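Local coordinates for protein serine protease inhibitor 2 (Anopheles gambiae, PDB 3PZF) that inhibits serine proteases CLIPB9, CLIPB10 and CLIPB4, binding CLIPB9 covalently, and so negatively regulates melanization in mosquito hemolymph, at residues F25-V30 / L43-K49. Numbering follows the deposited sequence.
Sequences FDLMFV and LSPFSVK
Residues 25-30 are α-helix; 43-49 leave a short strand at L43, pass through extended S44 and enter a second helix at P45. The short helical axes approach to 9.4 Å at 109°, and the CA atoms of D26 and P45, 5.1 Å apart, mark the register. S44 is the N-cap: its t rotamer lets OG accept from S47 N (3.3 Å) and from S47 OG (2.8 Å). Proline suits the first helical turn, where no NH is needed for an i-to-i-4 bond, and its ring meets V30, CG to CG2 at 3.6 Å. These are serpin helices 24-35 (hA) and 45-58 (hB); hB starts beneath strand 332-341, in the family's shutter region, over which sheet A opens to admit the reactive loop, probably here too. F25 and F29, one turn apart and both t at chi1, point their CA-to-CB bonds toward 43-49, and both rings pack against V48: its CG1 sits at the edge of F25, near the ring plane and 3.9 Å from F25 CE2, and over a face of F29, with CG2 3.8 Å from F29 CE2. L43, chi1 p, sets CD1 3.8 Å from F29 CD2. K49 is amphipathic: its CG packs 3.5 Å from F25 CD2, and the m,t,m,t chain carries NZ to D26 OD1 (2.8 Å), a buried salt bridge. D26, chi1 m, places OD2 3.4 Å from P45 CB.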
ATOM      1  N   PHE A  25      -6.563  -4.563  10.169  1.00 22.62           N
ATOM      2  CA  PHE A  25      -6.853  -5.129   8.854  1.00 22.98           C
ATOM      3  C   PHE A  25      -5.598  -5.048   7.975  1.00 23.24           C
ATOM      4  O   PHE A  25      -5.239  -6.010   7.309  1.00 27.14           O
ATOM      5  CB  PHE A  25      -7.988  -4.392   8.147  1.00 24.17           C
ATOM      6  CG  PHE A  25      -8.146  -4.824   6.715  1.00 24.80           C
ATOM      7  CD1 PHE A  25      -8.825  -5.988   6.405  1.00 32.26           C
ATOM      8  CD2 PHE A  25      -7.496  -4.142   5.703  1.00 24.49           C
ATOM      9  CE1 PHE A  25      -8.924  -6.420   5.089  1.00 27.28           C
ATOM     10  CE2 PHE A  25      -7.574  -4.569   4.393  1.00 31.10           C
ATOM     11  CZ  PHE A  25      -8.292  -5.715   4.083  1.00 30.17           C
ATOM     12  N   ASP A  26      -4.929  -3.897   7.991  1.00 21.03           N
ATOM     13  CA  ASP A  26      -3.726  -3.697   7.147  1.00 19.91           C
ATOM     14  C   ASP A  26      -2.720  -4.821   7.346  1.00 19.02           C
ATOM     15  O   ASP A  26      -2.277  -5.449   6.370  1.00 21.45           O
ATOM     16  CB  ASP A  26      -3.051  -2.361   7.480  1.00 19.85           C
ATOM     17  CG  ASP A  26      -4.022  -1.184   7.389  1.00 20.84           C
ATOM     18  OD1 ASP A  26      -5.002  -1.178   8.158  1.00 22.63           O
ATOM     19  OD2 ASP A  26      -3.773  -0.258   6.595  1.00 24.49           O
ATOM     20  N   LEU A  27      -2.350  -5.068   8.605  1.00 18.69           N
ATOM     21  CA  LEU A  27      -1.360  -6.082   8.927  1.00 24.30           C
ATOM     22  C   LEU A  27      -1.829  -7.486   8.558  1.00 28.31           C
ATOM     23  O   LEU A  27      -1.052  -8.263   8.028  1.00 25.83           O
ATOM     24  CB  LEU A  27      -0.978  -6.003  10.405  1.00 23.70           C
ATOM     25  CG  LEU A  27      -0.296  -4.679  10.764  1.00 23.44           C
ATOM     26  CD1 LEU A  27       0.039  -4.561  12.250  1.00 23.32           C
ATOM     27  CD2 LEU A  27       0.971  -4.529   9.927  1.00 23.55           C
ATOM     28  N   MET A  28      -3.091  -7.802   8.830  1.00 27.21           N
ATOM     29  CA  MET A  28      -3.661  -9.088   8.408  1.00 27.34           C
ATOM     30  C   MET A  28      -3.558  -9.291   6.892  1.00 26.60           C
ATOM     31  O   MET A  28      -3.127 -10.343   6.412  1.00 26.12           O
ATOM     32  CB  MET A  28      -5.130  -9.187   8.873  1.00 31.70           C
ATOM     33  CG  MET A  28      -5.851 -10.458   8.440  1.00 48.94           C
ATOM     34  SD  MET A  28      -7.626 -10.470   8.875  1.00 49.33           S
ATOM     35  CE  MET A  28      -8.217  -9.007   8.031  1.00 51.37           C
ATOM     36  N   PHE A  29      -3.912  -8.276   6.116  1.00 25.09           N
ATOM     37  CA  PHE A  29      -3.942  -8.427   4.671  1.00 23.74           C
ATOM     38  C   PHE A  29      -2.511  -8.475   4.090  1.00 20.24           C
ATOM     39  O   PHE A  29      -2.225  -9.213   3.156  1.00 23.36           O
ATOM     40  CB  PHE A  29      -4.696  -7.248   4.049  1.00 23.71           C
ATOM     41  CG  PHE A  29      -4.992  -7.417   2.593  1.00 26.27           C
ATOM     42  CD1 PHE A  29      -5.967  -8.315   2.173  1.00 24.52           C
ATOM     43  CD2 PHE A  29      -4.315  -6.663   1.640  1.00 23.86           C
ATOM     44  CE1 PHE A  29      -6.249  -8.466   0.815  1.00 24.14           C
ATOM     45  CE2 PHE A  29      -4.602  -6.797   0.288  1.00 23.09           C
ATOM     46  CZ  PHE A  29      -5.567  -7.704  -0.120  1.00 27.74           C
ATOM     47  N   VAL A  30      -1.638  -7.652   4.633  1.00 20.73           N
ATOM     48  CA  VAL A  30      -0.228  -7.661   4.219  1.00 22.78           C
ATOM     49  C   VAL A  30       0.344  -9.055   4.429  1.00 27.89           C
ATOM     50  O   VAL A  30       1.005  -9.608   3.552  1.00 23.00           O
ATOM     51  CB  VAL A  30       0.583  -6.630   5.007  1.00 21.91           C
ATOM     52  CG1 VAL A  30       2.067  -7.011   5.020  1.00 27.92           C
ATOM     53  CG2 VAL A  30       0.394  -5.233   4.379  1.00 23.57           C
ATOM     54  N   LEU A  43       2.372  -3.056  -1.792  1.00 18.62           N
ATOM     55  CA  LEU A  43       0.959  -2.747  -1.962  1.00 20.49           C
ATOM     56  C   LEU A  43       0.572  -1.557  -1.070  1.00 16.44           C
ATOM     57  O   LEU A  43       1.404  -1.024  -0.318  1.00 18.09           O
ATOM     58  CB  LEU A  43       0.114  -3.987  -1.613  1.00 21.56           C
ATOM     59  CG  LEU A  43       0.143  -4.350  -0.122  1.00 24.08           C
ATOM     60  CD1 LEU A  43      -1.256  -4.865   0.321  1.00 28.65           C
ATOM     61  CD2 LEU A  43       1.215  -5.376   0.212  1.00 21.47           C
ATOM     62  N   SER A  44      -0.677  -1.121  -1.167  1.00 18.41           N
ATOM     63  CA  SER A  44      -1.134  -0.024  -0.310  1.00 19.72           C
ATOM     64  C   SER A  44      -2.303  -0.515   0.542  1.00 17.27           C
ATOM     65  O   SER A  44      -3.435  -0.554   0.075  1.00 17.88           O
ATOM     66  CB  SER A  44      -1.551   1.194  -1.140  1.00 20.97           C
ATOM     67  OG  SER A  44      -2.132   2.188  -0.287  1.00 21.37           O
ATOM     68  N   PRO A  45      -2.017  -0.916   1.795  1.00 17.58           N
ATOM     69  CA  PRO A  45      -3.098  -1.494   2.605  1.00 16.99           C
ATOM     70  C   PRO A  45      -4.170  -0.462   2.875  1.00 22.02           C
ATOM     71  O   PRO A  45      -5.352  -0.789   2.822  1.00 19.92           O
ATOM     72  CB  PRO A  45      -2.404  -1.918   3.911  1.00 18.36           C
ATOM     73  CG  PRO A  45      -0.901  -2.007   3.541  1.00 21.89           C
ATOM     74  CD  PRO A  45      -0.684  -1.002   2.442  1.00 21.03           C
ATOM     75  N   PHE A  46      -3.780   0.775   3.135  1.00 15.16           N
ATOM     76  CA  PHE A  46      -4.803   1.808   3.368  1.00 19.60           C
ATOM     77  C   PHE A  46      -5.734   1.905   2.130  1.00 21.01           C
ATOM     78  O   PHE A  46      -6.957   2.022   2.263  1.00 19.53           O
ATOM     79  CB  PHE A  46      -4.147   3.155   3.631  1.00 20.52           C
ATOM     80  CG  PHE A  46      -5.122   4.294   3.633  1.00 23.65           C
ATOM     81  CD1 PHE A  46      -6.035   4.411   4.661  1.00 20.93           C
ATOM     82  CD2 PHE A  46      -5.131   5.237   2.609  1.00 22.75           C
ATOM     83  CE1 PHE A  46      -6.965   5.456   4.673  1.00 25.89           C
ATOM     84  CE2 PHE A  46      -6.054   6.306   2.632  1.00 22.87           C
ATOM     85  CZ  PHE A  46      -6.968   6.390   3.660  1.00 22.62           C
ATOM     86  N   SER A  47      -5.166   1.843   0.921  1.00 17.63           N
ATOM     87  CA  SER A  47      -5.998   1.962  -0.286  1.00 16.62           C
ATOM     88  C   SER A  47      -6.951   0.798  -0.395  1.00 16.19           C
ATOM     89  O   SER A  47      -8.053   0.949  -0.892  1.00 19.66           O
ATOM     90  CB  SER A  47      -5.113   2.040  -1.546  1.00 19.80           C
ATOM     91  OG  SER A  47      -4.414   3.282  -1.553  1.00 21.78           O
ATOM     92  N   VAL A  48      -6.540  -0.374   0.062  1.00 16.91           N
ATOM     93  CA  VAL A  48      -7.449  -1.515   0.052  1.00 16.30           C
ATOM     94  C   VAL A  48      -8.657  -1.203   0.924  1.00 21.01           C
ATOM     95  O   VAL A  48      -9.787  -1.539   0.563  1.00 20.53           O
ATOM     96  CB  VAL A  48      -6.782  -2.823   0.512  1.00 20.27           C
ATOM     97  CG1 VAL A  48      -7.799  -3.976   0.540  1.00 20.73           C
ATOM     98  CG2 VAL A  48      -5.636  -3.189  -0.427  1.00 18.27           C
ATOM     99  N   LYS A  49      -8.438  -0.551   2.060  1.00 20.36           N
ATOM    100  CA  LYS A  49      -9.577  -0.236   2.921  1.00 20.40           C
ATOM    101  C   LYS A  49     -10.510   0.768   2.248  1.00 25.26           C
ATOM    102  O   LYS A  49     -11.730   0.680   2.396  1.00 22.66           O
ATOM    103  CB  LYS A  49      -9.104   0.258   4.288  1.00 20.75           C
ATOM    104  CG  LYS A  49      -8.232  -0.793   4.978  1.00 19.23           C
ATOM    105  CD  LYS A  49      -8.103  -0.489   6.502  1.00 21.09           C
ATOM    106  CE  LYS A  49      -7.265   0.743   6.796  1.00 27.57           C
ATOM    107  NZ  LYS A  49      -6.971   0.841   8.303  1.00 22.52           N
TER